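Local coordinates for glucose-binding protein (Thermus thermophilus HB27, PDB 2B3F) that binds glucose or galactose as a periplasmic solute-binding protein and probably delivers the sugar to a binding-protein-dependent transport system, at residues Ser85-Phe88 and Arg89-Gly92; Ile293-Leu296 and Arg297-Ser301; Gly73-Val77 and Ala78-Glu82. One frame throughout, in Å; residues are numbered along the deposited sequence.

Interaction 1. Residues Ser85-Phe88 and Arg89-Gly92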
loop_
_atom_site.group_PDB
_atom_site.type_symbol
_atom_site.label_atom_id
_atom_site.label_comp_id
_atom_site.label_asym_id
_atom_site.label_seq_id
_atom_site.Cartn_x
_atom_site.Cartn_y
_atom_site.Cartn_z
ATOM N N SER A 85 3.231 -5.258 23.853
ATOM C CA SER A 85 2.026 -5.110 24.685
ATOM C C SER A 85 2.198 -4.090 25.824
ATOM O O SER A 85 1.339 -3.223 26.022
ATOM C CB SER A 85 1.597 -6.475 25.239
ATOM O OG SER A 85 1.267 -7.377 24.177
ATOM N N ALA A 86 3.326 -4.160 26.535
ATOM C CA ALA A 86 3.567 -3.251 27.686
ATOM C C ALA A 86 3.680 -1.809 27.234
ATOM O O ALA A 86 3.166 -0.893 27.877
ATOM C CB ALA A 86 4.828 -3.671 28.420
ATOM N N LEU A 87 4.358 -1.600 26.099
ATOM C CA LEU A 87 4.462 -0.275 25.512
ATOM C C LEU A 87 3.089 0.242 25.103
ATOM O O LEU A 87 2.782 1.412 25.309
ATOM C CB LEU A 87 5.420 -0.296 24.306
ATOM C CG LEU A 87 5.675 1.034 23.626
ATOM C CD1 LEU A 87 6.347 1.996 24.581
ATOM C CD2 LEU A 87 6.553 0.784 22.391
ATOM N N PHE A 88 2.265 -0.621 24.521
ATOM C CA PHE A 88 0.904 -0.246 24.148
ATOM C C PHE A 88 0.119 0.203 25.381
ATOM O O PHE A 88 -0.595 1.201 25.337
ATOM C CB PHE A 88 0.182 -1.387 23.417
ATOM C CG PHE A 88 0.360 -1.333 21.913
ATOM C CD1 PHE A 88 1.582 -1.672 21.334
ATOM C CD2 PHE A 88 -0.672 -0.913 21.097
ATOM C CE1 PHE A 88 1.754 -1.593 19.944
ATOM C CE2 PHE A 88 -0.504 -0.827 19.699
ATOM C CZ PHE A 88 0.717 -1.167 19.145
ATOM N N ARG A 89 0.271 -0.530 26.478
ATOM C CA ARG A 89 -0.395 -0.126 27.719
ATOM C C ARG A 89 0.138 1.218 28.202
ATOM O O ARG A 89 -0.634 2.142 28.485
ATOM C CB ARG A 89 -0.203 -1.184 28.790
ATOM C CG ARG A 89 -1.019 -2.438 28.535
ATOM C CD ARG A 89 -1.066 -3.347 29.761
ATOM N NE ARG A 89 0.159 -4.134 29.901
ATOM C CZ ARG A 89 0.421 -5.272 29.245
ATOM N NH1 ARG A 89 -0.465 -5.799 28.390
ATOM N NH2 ARG A 89 1.579 -5.902 29.450
ATOM N N GLN A 90 1.456 1.336 28.274
ATOM C CA GLN A 90 2.094 2.573 28.708
ATOM C C GLN A 90 1.593 3.799 27.952
ATOM O O GLN A 90 1.362 4.846 28.543
ATOM C CB GLN A 90 3.617 2.452 28.582
ATOM C CG GLN A 90 4.355 3.770 28.703
ATOM C CD GLN A 90 5.853 3.608 28.613
ATOM O OE1 GLN A 90 6.459 2.921 29.434
ATOM N NE2 GLN A 90 6.468 4.246 27.609
ATOM N N GLU A 91 1.444 3.673 26.629
ATOM C CA GLU A 91 1.136 4.808 25.754
ATOM C C GLU A 91 -0.361 5.034 25.504
ATOM O O GLU A 91 -0.728 5.989 24.837
ATOM C CB GLU A 91 1.854 4.636 24.395
ATOM C CG GLU A 91 3.370 4.587 24.498
ATOM C CD GLU A 91 3.981 5.911 24.893
ATOM O OE1 GLU A 91 3.586 6.952 24.318
ATOM O OE2 GLU A 91 4.870 5.907 25.787
ATOM N N GLY A 92 -1.220 4.165 26.031
ATOM C CA GLY A 92 -2.655 4.288 25.819
ATOM C C GLY A 92 -3.093 3.946 24.402
ATOM O O GLY A 92 -4.142 4.395 23.934
#
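Arg89 folds back over the first turn of a short surface helix, 85-91, that closes in a Schellman motif at Gly92. Its backbone N takes the carbonyl of Ser85 (Arg89 N to Ser85 O 2.9 Å), and the side chain then runs back toward the start of the helix. CG stands anti to the carbonyl carbon (chi1 -72°) and the chain bends at chi3, which lays one face of the guanidinium over Ser85 O and the backbone N of Ala86. At its rim Arg89 NH1 comes 3.8 Å from Ser85 CB. Ser85 itself turns its hydroxyl to Asp83.

Gln90 N makes the next i to i-4 bond, 2.8 Å from Ala86 O. The side chain is extended beyond CG, and its amide nitrogen passes CD1 of Leu87 (NE2 to CD1 3.8 Å). Gln90 NE2 also reaches Glu91 OE2 at 2.9 Å, almost perfectly straight (177°), in the plane of the amide and on the anti lone pair of the carboxylate oxygen.

Glu91 holds Arg297 of helix 289-299 with that same OE2. Its N bonds to Leu87 O, while Glu91 CG packs on Leu87 CD1 at 3.9 Å, so this one methyl touches both neighbouring polar chains. Phe88 goes the other way, into the protein, where Trp93 meets it edge-to-face.

Gly92 leaves the helix with positive phi (72°), a backbone shape that suits glycine, and Gly92 N returns 3.2 Å to Arg89 O.

Interaction 2. Residues Ile293-Leu296 and Arg297-Ser301; sequences INWL and RLVGS
Trp295 and Val299, one turn apart near the C-terminal end of helix 289-299, make the main apolar contact. Val299 CG1 sits over one face of the indole in a CH-pi contact, 3.7 Å from the centroid of the five-membered ring, and comes nearest to Trp295 CE2 (3.4 Å). Trp295 CG is anti to the backbone N (chi1 171°), which swings the ring forward along the helix to meet the valine. Leu298 adds a looser touch, its CD2 4.2 Å from Trp295 CZ3. The indole NE1 is buried with no polar partner.

The polar contact lies between Asn294 and Arg297, whose side chains run side by side. Arg297 NH1 gives a long bond of 3.3 Å to Asn294 OD1; the oxygen lies in the guanidinium plane, but the donor stands well above the carbonyl plane of the amide. Arg297 NE is meanwhile engaged by Glu91 in a salt bridge, so two partners fix how the guanidinium is turned.

Backbone bonds run from Arg297 N to Ile293 O through to Gly300 N, which reaches Leu296 O at 2.9 Å. Leu298 O then accepts twice from Ser301, from its N and, at 2.6 Å, from its OG.

Trp295 packs on Leu17 and Leu20 of helix 15-27, about 6 Å from the side chain of galactose-binding Trp9. Helix 289-299 gives way at Gly300, and Ser301, whose OG caps Gly304 N, is the N-cap of helix 302-312: two successive helices joined through a tight turn.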
loop_
_atom_site.group_PDB
_atom_site.type_symbol
_atom_site.label_atom_id
_atom_site.label_comp_id
_atom_site.label_asym_id
_atom_site.label_seq_id
_atom_site.Cartn_x
_atom_site.Cartn_y
_atom_site.Cartn_z
ATOM N N ILE A 293 12.774 2.243 20.877
ATOM C CA ILE A 293 11.528 2.383 21.646
ATOM C C ILE A 293 11.027 3.824 21.608
ATOM O O ILE A 293 9.845 4.084 21.429
ATOM C CB ILE A 293 11.710 1.890 23.113
ATOM C CG1 ILE A 293 11.868 0.365 23.136
ATOM C CG2 ILE A 293 10.529 2.330 23.967
ATOM C CD1 ILE A 293 12.360 -0.210 24.443
ATOM N N ASN A 294 11.933 4.788 21.759
ATOM C CA ASN A 294 11.530 6.182 21.672
ATOM C C ASN A 294 11.045 6.581 20.267
ATOM O O ASN A 294 10.167 7.425 20.099
ATOM C CB ASN A 294 12.665 7.076 22.171
ATOM C CG ASN A 294 12.862 6.954 23.693
ATOM O OD1 ASN A 294 11.928 6.578 24.402
ATOM N ND2 ASN A 294 14.068 7.269 24.184
ATOM N N TRP A 295 11.598 5.935 19.244
ATOM C CA TRP A 295 11.079 6.130 17.894
ATOM C C TRP A 295 9.639 5.605 17.805
ATOM O O TRP A 295 8.767 6.272 17.266
ATOM C CB TRP A 295 12.009 5.449 16.869
ATOM C CG TRP A 295 11.482 5.398 15.463
ATOM C CD1 TRP A 295 10.947 4.318 14.845
ATOM C CD2 TRP A 295 11.437 6.469 14.507
ATOM N NE1 TRP A 295 10.581 4.633 13.565
ATOM C CE2 TRP A 295 10.857 5.947 13.328
ATOM C CE3 TRP A 295 11.838 7.806 14.525
ATOM C CZ2 TRP A 295 10.680 6.715 12.178
ATOM C CZ3 TRP A 295 11.635 8.577 13.400
ATOM C CH2 TRP A 295 11.076 8.020 12.225
ATOM N N LEU A 296 9.392 4.413 18.338
ATOM C CA LEU A 296 8.026 3.851 18.346
ATOM C C LEU A 296 7.027 4.780 19.044
ATOM O O LEU A 296 5.896 4.983 18.576
ATOM C CB LEU A 296 8.011 2.463 19.002
ATOM C CG LEU A 296 8.890 1.388 18.365
ATOM C CD1 LEU A 296 8.702 0.062 19.066
ATOM C CD2 LEU A 296 8.600 1.268 16.851
ATOM N N ARG A 297 7.447 5.362 20.171
ATOM C CA ARG A 297 6.574 6.276 20.901
ATOM C C ARG A 297 6.239 7.499 20.067
ATOM O O ARG A 297 5.112 7.994 20.096
ATOM C CB ARG A 297 7.214 6.678 22.237
ATOM C CG ARG A 297 7.383 5.501 23.198
ATOM C CD ARG A 297 8.111 5.900 24.476
ATOM N NE ARG A 297 7.435 7.056 25.064
ATOM C CZ ARG A 297 8.019 8.195 25.431
ATOM N NH1 ARG A 297 9.337 8.361 25.335
ATOM N NH2 ARG A 297 7.268 9.173 25.941
ATOM N N LEU A 298 7.214 7.968 19.287
ATOM C CA LEU A 298 6.984 9.079 18.379
ATOM C C LEU A 298 6.051 8.725 17.218
ATOM O O LEU A 298 5.095 9.435 16.930
ATOM C CB LEU A 298 8.317 9.616 17.834
ATOM C CG LEU A 298 8.198 10.650 16.712
ATOM C CD1 LEU A 298 7.474 11.877 17.164
ATOM C CD2 LEU A 298 9.580 11.016 16.171
ATOM N N VAL A 299 6.342 7.627 16.528
ATOM C CA VAL A 299 5.519 7.280 15.354
ATOM C C VAL A 299 4.095 6.886 15.756
ATOM O O VAL A 299 3.181 7.015 14.962
ATOM C CB VAL A 299 6.177 6.198 14.427
ATOM C CG1 VAL A 299 7.598 6.619 14.019
ATOM C CG2 VAL A 299 6.184 4.881 15.056
ATOM N N GLY A 300 3.911 6.443 16.998
ATOM C CA GLY A 300 2.575 6.165 17.541
ATOM C C GLY A 300 1.797 7.363 18.095
ATOM O O GLY A 300 0.637 7.217 18.499
ATOM N N SER A 301 2.411 8.538 18.088
ATOM C CA SER A 301 1.826 9.753 18.683
ATOM C C SER A 301 1.087 10.619 17.683
ATOM O O SER A 301 1.366 10.600 16.473
ATOM C CB SER A 301 2.950 10.580 19.331
ATOM O OG SER A 301 3.787 11.207 18.365
#

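Interaction 3. Residues Gly73-Val77 and Ala78-Glu82; sequences GTWVV and ANRME
Trp75 O takes the N of Arg80 at 2.9 Å, nearly along the C=O axis, and Val76 O takes the N of Asn79 at 2.8 Å in a type I turn: together these close helix 69-76 in a Schellman motif, with Asn79 at positive phi (63°).

Among the side chains Trp75 does most of the touching. Its indole CE3 is approached obliquely by Arg80 CG at 4.0 Å and, from the turn, by Ala78 CB. Ring and guanidinium planes lie 39° apart, and the arginine leads its charged end away to the backbone carbonyl of Met54. Thr74 CG2 covers part of one indole face, while Leu50, Met54 and Leu55 of helix 44-55 also pack on the tryptophan.

Met81 turns inward. With CG anti to the carbonyl carbon (chi1 -57°), Met81 CG comes 4.1 Å from Val76 CG2, the two side chains crossing at about a right angle, and the bend at chi2 sets SD against Trp75 CB; Trp112 touches Val76 and Met81 as well.

A water 3.0 Å from Val76 O donates to that oxygen while accepting from Met81 N, which carries the link two residues past the turn. The Asn79 N-H reaches the same oxygen from above the carbonyl plane, off its lone pairs. A weak bond joins Ala78 N to Thr74 O, in a wider pi-type turn at 73-76.

The helix end is thus closed by backbone bonds and one water, while Trp75, Val76 and Met81 contribute apolar packing; no side-chain hydrogen bond is made across the two segments.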
loop_
_atom_site.group_PDB
_atom_site.type_symbol
_atom_site.label_atom_id
_atom_site.label_comp_id
_atom_site.label_asym_id
_atom_site.label_seq_id
_atom_site.Cartn_x
_atom_site.Cartn_y
_atom_site.Cartn_z
ATOM N N GLY A 73 3.545 -13.324 9.411
ATOM C CA GLY A 73 4.011 -14.551 8.785
ATOM C C GLY A 73 5.495 -14.612 8.519
ATOM O O GLY A 73 5.994 -15.662 8.086
ATOM N N THR A 74 6.211 -13.511 8.751
ATOM C CA THR A 74 7.663 -13.514 8.535
ATOM C C THR A 74 8.446 -13.424 9.851
ATOM O O THR A 74 8.860 -14.467 10.363
ATOM C CB THR A 74 8.067 -12.465 7.500
ATOM O OG1 THR A 74 7.339 -12.730 6.279
ATOM C CG2 THR A 74 9.563 -12.543 7.206
ATOM N N TRP A 75 8.651 -12.230 10.403
ATOM C CA TRP A 75 9.607 -12.103 11.530
ATOM C C TRP A 75 8.975 -12.377 12.890
ATOM O O TRP A 75 9.697 -12.706 13.840
ATOM C CB TRP A 75 10.412 -10.775 11.479
ATOM C CG TRP A 75 11.172 -10.700 10.185
ATOM C CD1 TRP A 75 11.009 -9.794 9.173
ATOM C CD2 TRP A 75 12.146 -11.635 9.731
ATOM N NE1 TRP A 75 11.835 -10.106 8.124
ATOM C CE2 TRP A 75 12.541 -11.233 8.432
ATOM C CE3 TRP A 75 12.722 -12.781 10.287
ATOM C CZ2 TRP A 75 13.492 -11.932 7.691
ATOM C CZ3 TRP A 75 13.662 -13.479 9.546
ATOM C CH2 TRP A 75 14.036 -13.053 8.256
ATOM N N VAL A 76 7.646 -12.279 12.965
ATOM C CA VAL A 76 6.909 -12.629 14.192
ATOM C C VAL A 76 6.873 -14.139 14.416
ATOM O O VAL A 76 7.311 -14.625 15.488
ATOM C CB VAL A 76 5.498 -12.020 14.200
ATOM C CG1 VAL A 76 4.692 -12.541 15.378
ATOM C CG2 VAL A 76 5.590 -10.479 14.242
ATOM N N VAL A 77 6.394 -14.904 13.434
ATOM C CA VAL A 77 6.377 -16.368 13.576
ATOM C C VAL A 77 7.777 -16.948 13.756
ATOM O O VAL A 77 7.939 -18.018 14.345
ATOM C CB VAL A 77 5.674 -17.116 12.402
ATOM C CG1 VAL A 77 4.194 -16.786 12.360
ATOM C CG2 VAL A 77 6.333 -16.817 11.094
ATOM N N ALA A 78 8.784 -16.245 13.253
ATOM C CA ALA A 78 10.172 -16.657 13.425
ATOM C C ALA A 78 10.758 -16.267 14.786
ATOM O O ALA A 78 11.935 -16.526 15.032
ATOM C CB ALA A 78 11.021 -16.102 12.302
ATOM N N ASN A 79 9.954 -15.631 15.644
ATOM C CA ASN A 79 10.375 -15.270 16.998
ATOM C C ASN A 79 11.547 -14.286 16.995
ATOM O O ASN A 79 12.466 -14.386 17.806
ATOM C CB ASN A 79 10.699 -16.565 17.781
ATOM C CG ASN A 79 9.472 -17.471 17.934
ATOM O OD1 ASN A 79 9.473 -18.640 17.495
ATOM N ND2 ASN A 79 8.401 -16.919 18.511
ATOM N N ARG A 80 11.523 -13.336 16.058
ATOM C CA ARG A 80 12.599 -12.340 15.927
ATOM C C ARG A 80 12.214 -10.927 16.357
ATOM O O ARG A 80 13.053 -10.027 16.311
ATOM C CB ARG A 80 13.106 -12.305 14.473
ATOM C CG ARG A 80 13.794 -13.570 14.035
ATOM C CD ARG A 80 15.094 -13.900 14.820
ATOM N NE ARG A 80 15.808 -15.028 14.191
ATOM C CZ ARG A 80 16.805 -14.896 13.313
ATOM N NH1 ARG A 80 17.232 -13.698 12.946
ATOM N NH2 ARG A 80 17.386 -15.968 12.778
ATOM N N MET A 81 10.968 -10.744 16.788
ATOM C CA MET A 81 10.462 -9.447 17.198
ATOM C C MET A 81 10.079 -9.460 18.681
ATOM O O MET A 81 9.646 -10.497 19.204
ATOM C CB MET A 81 9.200 -9.084 16.405
ATOM C CG MET A 81 9.346 -9.068 14.881
ATOM S SD MET A 81 10.652 -7.977 14.336
ATOM C CE MET A 81 9.848 -6.398 14.430
ATOM N N GLU A 82 10.207 -8.299 19.325
ATOM C CA GLU A 82 9.748 -8.133 20.707
ATOM C C GLU A 82 8.250 -7.828 20.770
ATOM O O GLU A 82 7.694 -7.103 19.943
ATOM C CB GLU A 82 10.505 -7.002 21.409
ATOM C CG GLU A 82 11.944 -7.297 21.687
ATOM C CD GLU A 82 12.529 -6.403 22.770
ATOM O OE1 GLU A 82 11.754 -5.982 23.667
ATOM O OE2 GLU A 82 13.752 -6.135 22.704
HETATM O O HOH W 1 8.565 -12.499 17.262
#

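In the fold
All three contacts are local, two at helix ends closed by Schellman motifs (interactions 1 and 3) and one where a helix hands over to the next (interaction 2). Interaction 2 is buried and leans on an indole face; interaction 1 lies at the surface and is richer in polar side chains; interaction 3 falls between them, separated from interaction 1 by just two residues of sequence but not touching it. Interactions 1 and 2 do meet: Glu91 OE2 and Arg297 NE form a salt bridge of 2.9 Å, with Leu87 packed on Leu296 and Arg297 beside it, tying helix 85-91 to helix 289-299. Interactions 2 and 3 come no nearer than about 6 Å between nearest atoms.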